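Local coordinates for protein calcium homeostasis modulator 1 (Oryzias latipes, PDB 6LMT) that assembles from eight subunits into a membrane channel of the calcium homeostasis modulator family, probably a large pore passing ions and, as in its relatives, ATP, at residues T193-A196 with F197-A201; R200-R203 with P204-Q208; G145-E148 with T149-L152. All blocks are in the same frame, centred on the assembly; numbering follows the deposited sequence.

Interaction 1: T193-A196 with F197-A201. With Y01 (cholesterol hemisuccinate), chain K.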
loop_
_atom_site.group_PDB
_atom_site.type_symbol
_atom_site.label_atom_id
_atom_site.label_comp_id
_atom_site.label_asym_id
_atom_site.label_seq_id
_atom_site.Cartn_x
_atom_site.Cartn_y
_atom_site.Cartn_z
ATOM N N THR A 193 -15.653 20.076 26.769
ATOM C CA THR A 193 -16.318 20.505 25.550
ATOM C C THR A 193 -17.355 21.575 25.842
ATOM O O THR A 193 -17.574 22.466 25.020
ATOM C CB THR A 193 -16.942 19.297 24.854
ATOM O OG1 THR A 193 -15.942 18.293 24.707
ATOM C CG2 THR A 193 -17.423 19.643 23.473
ATOM N N PHE A 194 -17.983 21.526 27.010
ATOM C CA PHE A 194 -18.910 22.582 27.375
ATOM C C PHE A 194 -18.177 23.858 27.760
ATOM O O PHE A 194 -18.697 24.957 27.550
ATOM C CB PHE A 194 -19.813 22.102 28.498
ATOM C CG PHE A 194 -20.863 23.076 28.867
ATOM C CD1 PHE A 194 -21.890 23.359 27.987
ATOM C CD2 PHE A 194 -20.845 23.700 30.098
ATOM C CE1 PHE A 194 -22.865 24.262 28.316
ATOM C CE2 PHE A 194 -21.823 24.595 30.437
ATOM C CZ PHE A 194 -22.833 24.878 29.545
ATOM N N THR A 195 -16.969 23.735 28.302
ATOM C CA THR A 195 -16.100 24.892 28.476
ATOM C C THR A 195 -15.684 25.472 27.133
ATOM O O THR A 195 -15.657 26.692 26.964
ATOM C CB THR A 195 -14.877 24.493 29.293
ATOM O OG1 THR A 195 -15.310 23.958 30.542
ATOM C CG2 THR A 195 -13.995 25.674 29.568
ATOM N N ALA A 196 -15.372 24.614 26.165
ATOM C CA ALA A 196 -15.042 25.071 24.821
ATOM C C ALA A 196 -16.221 25.738 24.140
ATOM O O ALA A 196 -16.032 26.629 23.310
ATOM C CB ALA A 196 -14.567 23.900 23.975
ATOM N N PHE A 197 -17.437 25.322 24.475
ATOM C CA PHE A 197 -18.616 25.945 23.898
ATOM C C PHE A 197 -18.832 27.343 24.456
ATOM O O PHE A 197 -19.138 28.271 23.705
ATOM C CB PHE A 197 -19.836 25.060 24.138
ATOM C CG PHE A 197 -21.104 25.647 23.634
ATOM C CD1 PHE A 197 -21.346 25.735 22.282
ATOM C CD2 PHE A 197 -22.055 26.121 24.510
ATOM C CE1 PHE A 197 -22.509 26.292 21.816
ATOM C CE2 PHE A 197 -23.220 26.676 24.043
ATOM C CZ PHE A 197 -23.444 26.757 22.696
ATOM N N LEU A 198 -18.670 27.515 25.768
ATOM C CA LEU A 198 -18.863 28.823 26.378
ATOM C C LEU A 198 -17.761 29.793 26.003
ATOM O O LEU A 198 -18.000 30.998 25.932
ATOM C CB LEU A 198 -18.933 28.690 27.890
ATOM C CG LEU A 198 -20.164 27.983 28.423
ATOM C CD1 LEU A 198 -20.014 27.717 29.898
ATOM C CD2 LEU A 198 -21.364 28.840 28.166
ATOM N N ILE A 199 -16.551 29.300 25.771
ATOM C CA ILE A 199 -15.475 30.183 25.344
ATOM C C ILE A 199 -15.679 30.616 23.899
ATOM O O ILE A 199 -15.527 31.792 23.570
ATOM C CB ILE A 199 -14.116 29.501 25.575
ATOM C CG1 ILE A 199 -13.817 29.444 27.065
ATOM C CG2 ILE A 199 -13.008 30.209 24.865
ATOM C CD1 ILE A 199 -12.647 28.586 27.401
ATOM N N ARG A 200 -16.077 29.701 23.027
ATOM C CA ARG A 200 -16.297 30.066 21.636
ATOM C C ARG A 200 -17.650 30.706 21.373
ATOM O O ARG A 200 -17.973 30.948 20.211
ATOM C CB ARG A 200 -16.138 28.852 20.731
ATOM C CG ARG A 200 -14.717 28.428 20.528
ATOM C CD ARG A 200 -14.672 27.235 19.633
ATOM N NE ARG A 200 -15.248 27.527 18.327
ATOM C CZ ARG A 200 -14.554 27.977 17.294
ATOM N NH1 ARG A 200 -13.256 28.181 17.411
ATOM N NH2 ARG A 200 -15.155 28.211 16.142
ATOM N N ALA A 201 -18.450 30.979 22.392
ATOM C CA ALA A 201 -19.694 31.706 22.198
ATOM C C ALA A 201 -19.737 33.031 22.933
ATOM O O ALA A 201 -20.238 34.012 22.388
ATOM C CB ALA A 201 -20.884 30.853 22.639
HETATM C CAA Y01 K . -5.737 18.887 31.302
HETATM C CBA Y01 K . -6.865 19.860 31.020
HETATM C CAB Y01 K . -7.147 20.714 32.243
HETATM C CAN Y01 K . -6.548 20.720 29.807
HETATM C CAJ Y01 K . -7.517 21.840 29.505
HETATM C CAO Y01 K . -8.786 21.379 28.840
HETATM C CBB Y01 K . -9.700 22.489 28.291
HETATM C CAC Y01 K . -9.928 23.550 29.364
HETATM C CBE Y01 K . -9.159 23.023 26.947
HETATM C CAP Y01 K . -8.736 21.852 26.017
HETATM C CAQ Y01 K . -8.946 22.311 24.565
HETATM C CBG Y01 K . -9.212 23.804 24.705
HETATM C CBI Y01 K . -10.036 23.909 26.007
HETATM C CAE Y01 K . -11.428 23.277 25.870
HETATM C CAU Y01 K . -10.141 25.406 26.319
HETATM C CAS Y01 K . -10.781 26.189 25.167
HETATM C CBF Y01 K . -10.020 26.027 23.842
HETATM C CBD Y01 K . -9.783 24.547 23.502
HETATM C CAK Y01 K . -8.840 24.446 22.308
HETATM C CAI Y01 K . -9.126 25.449 21.237
HETATM C CAZ Y01 K . -10.007 26.431 21.346
HETATM C CAV Y01 K . -10.360 27.294 20.150
HETATM C CBH Y01 K . -10.702 26.772 22.661
HETATM C CAD Y01 K . -12.188 26.391 22.536
HETATM C CAT Y01 K . -10.571 28.293 22.884
HETATM C CAR Y01 K . -11.004 29.124 21.678
HETATM C CBC Y01 K . -10.217 28.770 20.446
HETATM O OAW Y01 K . -10.783 29.529 19.334
HETATM C CAY Y01 K . -10.056 29.754 18.242
HETATM O OAG Y01 K . -8.942 29.348 18.077
HETATM C CAM Y01 K . -10.790 30.618 17.256
HETATM C CAL Y01 K . -10.071 30.969 15.966
HETATM C CAX Y01 K . -10.130 29.908 14.881
HETATM O OAH Y01 K . -11.229 29.680 14.346
HETATM O OAF Y01 K . -9.080 29.309 14.575
#
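Just over two turns of helix 167-202 line a cholesterol hemisuccinate pocket here, with Ala-196, Ile-199 and Arg-200 turned to the sterol while Phe-194 packs on Leu-198 on another side of the helix. Backbone bonds run from residue i+4 to residue i throughout, as from Leu-198 N to Phe-194 O at 3.1 Å. The ring of Phe-194 is carried with CG anti to the backbone N (chi1 -175°), and Leu-198 lies over one face of it: CG stands 4.2 Å above the ring plane, offset toward the rim. Its branch CD1 comes closest to the ring, 3.6 Å from Phe-194 CE2. Thr-195 and Ile-199 run side by side, pointing the same way, and meet through Thr-195 CG2 and Ile-199 CD1 at 3.9 Å; the hydroxyl of Thr-195 is hydrogen-bonded to Met-191 O. On the ligand side, Ala-196 CB approaches the sterol methyl CAE to 3.7 Å, and Ile-199 CG2 comes equally near the ring carbon CAT. Arg-200 passes the sterol methyl CAD with CG and CD, then bends at chi3 (60°), bringing NH1 3.4 Å from the ester oxygen OAW; the succinate oxygen OAH lies in the guanidinium plane, at its edge. NH2 makes a weak hydrogen bond to Asn-72 of the second subunit, whose Val-69 also packs on Ala-196. The chemistry thus follows the ligand: methyl groups face the hydrocarbon rings, and the cationic end sits near the succinate carboxylate without a close bond, any attraction between them probably being long-range.

Interaction 2: R200-R203 with P204-Q208. With Y01 (cholesterol hemisuccinate), chain K.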
loop_
_atom_site.group_PDB
_atom_site.type_symbol
_atom_site.label_atom_id
_atom_site.label_comp_id
_atom_site.label_asym_id
_atom_site.label_seq_id
_atom_site.Cartn_x
_atom_site.Cartn_y
_atom_site.Cartn_z
ATOM N N ARG A 200 -16.077 29.701 23.027
ATOM C CA ARG A 200 -16.297 30.066 21.636
ATOM C C ARG A 200 -17.650 30.706 21.373
ATOM O O ARG A 200 -17.973 30.948 20.211
ATOM C CB ARG A 200 -16.138 28.852 20.731
ATOM C CG ARG A 200 -14.717 28.428 20.528
ATOM C CD ARG A 200 -14.672 27.235 19.633
ATOM N NE ARG A 200 -15.248 27.527 18.327
ATOM C CZ ARG A 200 -14.554 27.977 17.294
ATOM N NH1 ARG A 200 -13.256 28.181 17.411
ATOM N NH2 ARG A 200 -15.155 28.211 16.142
ATOM N N ALA A 201 -18.450 30.979 22.392
ATOM C CA ALA A 201 -19.694 31.706 22.198
ATOM C C ALA A 201 -19.737 33.031 22.933
ATOM O O ALA A 201 -20.238 34.012 22.388
ATOM C CB ALA A 201 -20.884 30.853 22.639
ATOM N N ILE A 202 -19.217 33.094 24.153
ATOM C CA ILE A 202 -19.308 34.305 24.958
ATOM C C ILE A 202 -18.105 35.217 24.748
ATOM O O ILE A 202 -18.257 36.434 24.655
ATOM C CB ILE A 202 -19.490 33.914 26.436
ATOM C CG1 ILE A 202 -20.840 33.231 26.633
ATOM C CG2 ILE A 202 -19.384 35.099 27.355
ATOM C CD1 ILE A 202 -21.004 32.620 27.996
ATOM N N ARG A 203 -16.904 34.668 24.643
ATOM C CA ARG A 203 -15.702 35.493 24.521
ATOM C C ARG A 203 -15.577 36.267 23.202
ATOM O O ARG A 203 -15.166 37.433 23.256
ATOM C CB ARG A 203 -14.452 34.640 24.768
ATOM C CG ARG A 203 -13.137 35.388 24.720
ATOM C CD ARG A 203 -11.972 34.439 24.937
ATOM N NE ARG A 203 -12.003 33.367 23.950
ATOM C CZ ARG A 203 -11.525 33.459 22.713
ATOM N NH1 ARG A 203 -10.956 34.574 22.300
ATOM N NH2 ARG A 203 -11.619 32.429 21.887
ATOM N N PRO A 204 -15.935 35.743 22.014
ATOM C CA PRO A 204 -15.968 36.631 20.836
ATOM C C PRO A 204 -17.084 37.672 20.856
ATOM O O PRO A 204 -17.114 38.529 19.963
ATOM C CB PRO A 204 -16.137 35.663 19.661
ATOM C CG PRO A 204 -15.601 34.410 20.139
ATOM C CD PRO A 204 -16.015 34.340 21.565
ATOM N N CYS A 205 -18.000 37.623 21.821
ATOM C CA CYS A 205 -18.897 38.734 22.093
ATOM C C CYS A 205 -18.274 39.779 23.007
ATOM O O CYS A 205 -18.832 40.872 23.138
ATOM C CB CYS A 205 -20.193 38.228 22.736
ATOM S SG CYS A 205 -21.162 37.114 21.724
ATOM N N PHE A 206 -17.150 39.472 23.643
ATOM C CA PHE A 206 -16.535 40.352 24.633
ATOM C C PHE A 206 -15.151 40.846 24.238
ATOM O O PHE A 206 -14.869 42.035 24.398
ATOM C CB PHE A 206 -16.465 39.641 25.996
ATOM C CG PHE A 206 -17.796 39.524 26.697
ATOM C CD1 PHE A 206 -18.873 40.312 26.319
ATOM C CD2 PHE A 206 -17.965 38.628 27.741
ATOM C CE1 PHE A 206 -20.091 40.207 26.958
ATOM C CE2 PHE A 206 -19.182 38.521 28.390
ATOM C CZ PHE A 206 -20.246 39.306 27.994
ATOM N N THR A 207 -14.274 39.968 23.747
ATOM C CA THR A 207 -12.941 40.376 23.294
ATOM C C THR A 207 -12.954 40.450 21.771
ATOM O O THR A 207 -12.612 39.500 21.070
ATOM C CB THR A 207 -11.863 39.415 23.792
ATOM O OG1 THR A 207 -12.055 38.128 23.199
ATOM C CG2 THR A 207 -11.905 39.291 25.301
ATOM N N GLN A 208 -13.375 41.597 21.257
ATOM C CA GLN A 208 -13.284 41.888 19.837
ATOM C C GLN A 208 -12.470 43.162 19.668
ATOM O O GLN A 208 -12.472 44.031 20.545
ATOM C CB GLN A 208 -14.671 42.031 19.197
ATOM C CG GLN A 208 -14.655 42.025 17.677
ATOM C CD GLN A 208 -16.026 42.160 17.063
ATOM O OE1 GLN A 208 -17.028 42.312 17.764
ATOM N NE2 GLN A 208 -16.079 42.109 15.736
HETATM C CAA Y01 K . -5.737 18.887 31.302
HETATM C CBA Y01 K . -6.865 19.860 31.020
HETATM C CAB Y01 K . -7.147 20.714 32.243
HETATM C CAN Y01 K . -6.548 20.720 29.807
HETATM C CAJ Y01 K . -7.517 21.840 29.505
HETATM C CAO Y01 K . -8.786 21.379 28.840
HETATM C CBB Y01 K . -9.700 22.489 28.291
HETATM C CAC Y01 K . -9.928 23.550 29.364
HETATM C CBE Y01 K . -9.159 23.023 26.947
HETATM C CAP Y01 K . -8.736 21.852 26.017
HETATM C CAQ Y01 K . -8.946 22.311 24.565
HETATM C CBG Y01 K . -9.212 23.804 24.705
HETATM C CBI Y01 K . -10.036 23.909 26.007
HETATM C CAE Y01 K . -11.428 23.277 25.870
HETATM C CAU Y01 K . -10.141 25.406 26.319
HETATM C CAS Y01 K . -10.781 26.189 25.167
HETATM C CBF Y01 K . -10.020 26.027 23.842
HETATM C CBD Y01 K . -9.783 24.547 23.502
HETATM C CAK Y01 K . -8.840 24.446 22.308
HETATM C CAI Y01 K . -9.126 25.449 21.237
HETATM C CAZ Y01 K . -10.007 26.431 21.346
HETATM C CAV Y01 K . -10.360 27.294 20.150
HETATM C CBH Y01 K . -10.702 26.772 22.661
HETATM C CAD Y01 K . -12.188 26.391 22.536
HETATM C CAT Y01 K . -10.571 28.293 22.884
HETATM C CAR Y01 K . -11.004 29.124 21.678
HETATM C CBC Y01 K . -10.217 28.770 20.446
HETATM O OAW Y01 K . -10.783 29.529 19.334
HETATM C CAY Y01 K . -10.056 29.754 18.242
HETATM O OAG Y01 K . -8.942 29.348 18.077
HETATM C CAM Y01 K . -10.790 30.618 17.256
HETATM C CAL Y01 K . -10.071 30.969 15.966
HETATM C CAX Y01 K . -10.130 29.908 14.881
HETATM O OAH Y01 K . -11.229 29.680 14.346
HETATM O OAF Y01 K . -9.080 29.309 14.575
#
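Arg-203 and Thr-207 meet where helix 167-202 gives way to the loop before helix 210-258. From the start of the arginine side chain, CB rests 3.6 Å from CD of the adjoining proline ring, Pro-204. CG passes the threonine hydroxyl, 3.3 Å from Thr-207 OG1, and CD still skirts the same hydroxyl. There the chain bends at chi3 (57°) and the guanidinium divides its contacts: NH1 is hydrogen-bonded to Tyr-97 OH on helix 92-105, while NH2 reaches the bound cholesterol hemisuccinate, 3.4 Å from its ring carbon CAR. The backbone carbonyl of the same residue collects three donors. Thr-207 N lies 2.7 Å from Arg-203 O, nearly along the C=O axis; Phe-206 N comes from above one face of the carbonyl plane at 2.9 Å, and Thr-207 OG1 donates from the other face, at 3.2 Å. Alongside, Ile-202 CG2 touches Phe-206 CE2 at 3.6 Å, the two side chains pointing the same way. With three donors on one oxygen, the chain is tied down as it leaves the helix, and the arginine's charged end is shared between a tyrosine hydroxyl and the sterol surface.

Interaction 3: G145-E148 with T149-L152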
loop_
_atom_site.group_PDB
_atom_site.type_symbol
_atom_site.label_atom_id
_atom_site.label_comp_id
_atom_site.label_asym_id
_atom_site.label_seq_id
_atom_site.Cartn_x
_atom_site.Cartn_y
_atom_site.Cartn_z
ATOM N N GLY A 145 -6.846 -14.453 57.215
ATOM C CA GLY A 145 -5.540 -15.032 57.430
ATOM C C GLY A 145 -4.378 -14.153 57.022
ATOM O O GLY A 145 -3.223 -14.577 57.166
ATOM N N MET A 146 -4.641 -12.956 56.507
ATOM C CA MET A 146 -3.617 -11.994 56.145
ATOM C C MET A 146 -3.573 -10.862 57.158
ATOM O O MET A 146 -4.552 -10.566 57.844
ATOM C CB MET A 146 -3.869 -11.408 54.756
ATOM C CG MET A 146 -3.681 -12.355 53.607
ATOM S SD MET A 146 -4.017 -11.525 52.055
ATOM C CE MET A 146 -3.893 -12.899 50.926
ATOM N N THR A 147 -2.418 -10.218 57.224
ATOM C CA THR A 147 -2.247 -8.997 57.983
ATOM C C THR A 147 -2.836 -7.841 57.167
ATOM O O THR A 147 -3.187 -8.004 55.999
ATOM C CB THR A 147 -0.756 -8.815 58.290
ATOM O OG1 THR A 147 -0.212 -10.087 58.649
ATOM C CG2 THR A 147 -0.516 -7.903 59.493
ATOM N N GLU A 148 -2.997 -6.676 57.797
ATOM C CA GLU A 148 -3.340 -5.475 57.043
ATOM C C GLU A 148 -2.250 -5.116 56.040
ATOM O O GLU A 148 -2.550 -4.680 54.924
ATOM C CB GLU A 148 -3.595 -4.314 58.005
ATOM C CG GLU A 148 -3.950 -2.992 57.336
ATOM C CD GLU A 148 -5.285 -3.025 56.617
ATOM O OE1 GLU A 148 -6.187 -3.773 57.058
ATOM O OE2 GLU A 148 -5.429 -2.313 55.600
ATOM N N THR A 149 -0.988 -5.332 56.409
ATOM C CA THR A 149 0.132 -5.117 55.498
ATOM C C THR A 149 0.099 -6.100 54.336
ATOM O O THR A 149 0.350 -5.724 53.184
ATOM C CB THR A 149 1.442 -5.252 56.276
ATOM O OG1 THR A 149 1.458 -4.296 57.338
ATOM C CG2 THR A 149 2.648 -5.021 55.388
ATOM N N GLU A 150 -0.228 -7.357 54.615
ATOM C CA GLU A 150 -0.152 -8.378 53.584
ATOM C C GLU A 150 -1.306 -8.280 52.599
ATOM O O GLU A 150 -1.132 -8.589 51.417
ATOM C CB GLU A 150 -0.088 -9.760 54.229
ATOM C CG GLU A 150 0.217 -10.882 53.264
ATOM C CD GLU A 150 0.459 -12.203 53.955
ATOM O OE1 GLU A 150 0.391 -12.242 55.202
ATOM O OE2 GLU A 150 0.721 -13.202 53.254
ATOM N N LYS A 151 -2.476 -7.830 53.040
ATOM C CA LYS A 151 -3.559 -7.644 52.086
ATOM C C LYS A 151 -3.387 -6.382 51.255
ATOM O O LYS A 151 -3.935 -6.312 50.157
ATOM C CB LYS A 151 -4.913 -7.635 52.794
ATOM C CG LYS A 151 -5.134 -6.479 53.717
ATOM C CD LYS A 151 -6.506 -6.557 54.324
ATOM C CE LYS A 151 -7.574 -6.241 53.297
ATOM N NZ LYS A 151 -7.531 -4.814 52.885
ATOM N N LEU A 152 -2.633 -5.396 51.740
ATOM C CA LEU A 152 -2.263 -4.283 50.880
ATOM C C LEU A 152 -1.310 -4.723 49.784
ATOM O O LEU A 152 -1.373 -4.207 48.667
ATOM C CB LEU A 152 -1.644 -3.157 51.694
ATOM C CG LEU A 152 -2.616 -2.336 52.514
ATOM C CD1 LEU A 152 -1.857 -1.348 53.352
ATOM C CD2 LEU A 152 -3.566 -1.624 51.593
#
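Met-146 crosses Glu-150 at about a right angle at the N-terminal end of the short helix 148-155, where Thr-147 takes the N-cap position. Met-146 CG lies 4.2 Å from Glu-150 CD, a loose contact. Met-146 is extended beyond CG, which carries its sulfur on to the next residue: SD lies 3.9 Å from Lys-151 CA, the two side chains meeting obliquely. This pairing joins the residue before the N-cap (N') to N4, five residues on, the positions of a hydrophobic staple, though here one partner is a lysine and contributes only its first carbons. Thr-147 makes no capping bond through its side chain. Glu-150, with CG anti to its N (chi1 -171°), stretches across Thr-147, yet OE1 stays 4.0 Å from Thr-147 N, so the capping-box positions are filled without a close contact. What starts the helix is backbone: Lys-151 N bonds to Thr-147 O at 3.0 Å. Glu-148 bends at chi2 (66°) and slants across Lys-151, its carboxylate near the lysine's aliphatic chain. The opposite charges are near but not bridged, Glu-148 OE2 standing 4.2 Å from Lys-151 NZ. Lys-151 also touches Val-143, and Leu-152 touches Ile-130, both in loops. Leu-152 CG rests 3.4 Å from Glu-148 O, the carbonyl that also accepts the Leu-152 N-H.

How the interactions relate
Interactions 1 and 2 succeed each other on helix 167-202, sharing Arg-200 and Ala-201; their centres are about 10 Å apart, and they touch where Ile-199 O meets Pro-204 CD at 3.3 Å. Both line the same cholesterol hemisuccinate: interaction 1 runs from the rings to the ester, where Arg-200 sits, and interaction 2 adds Arg-203 at the ring carbon next to the ester-bearing one. Both reach the second subunit, so ligand and subunit interface meet along this helix. Interaction 3 lies at the start of the preceding helix, 148-155, and touches neither. Its centre is about 48 Å from that of interaction 1 and about 57 Å from that of interaction 2, and no other protein chain touches it.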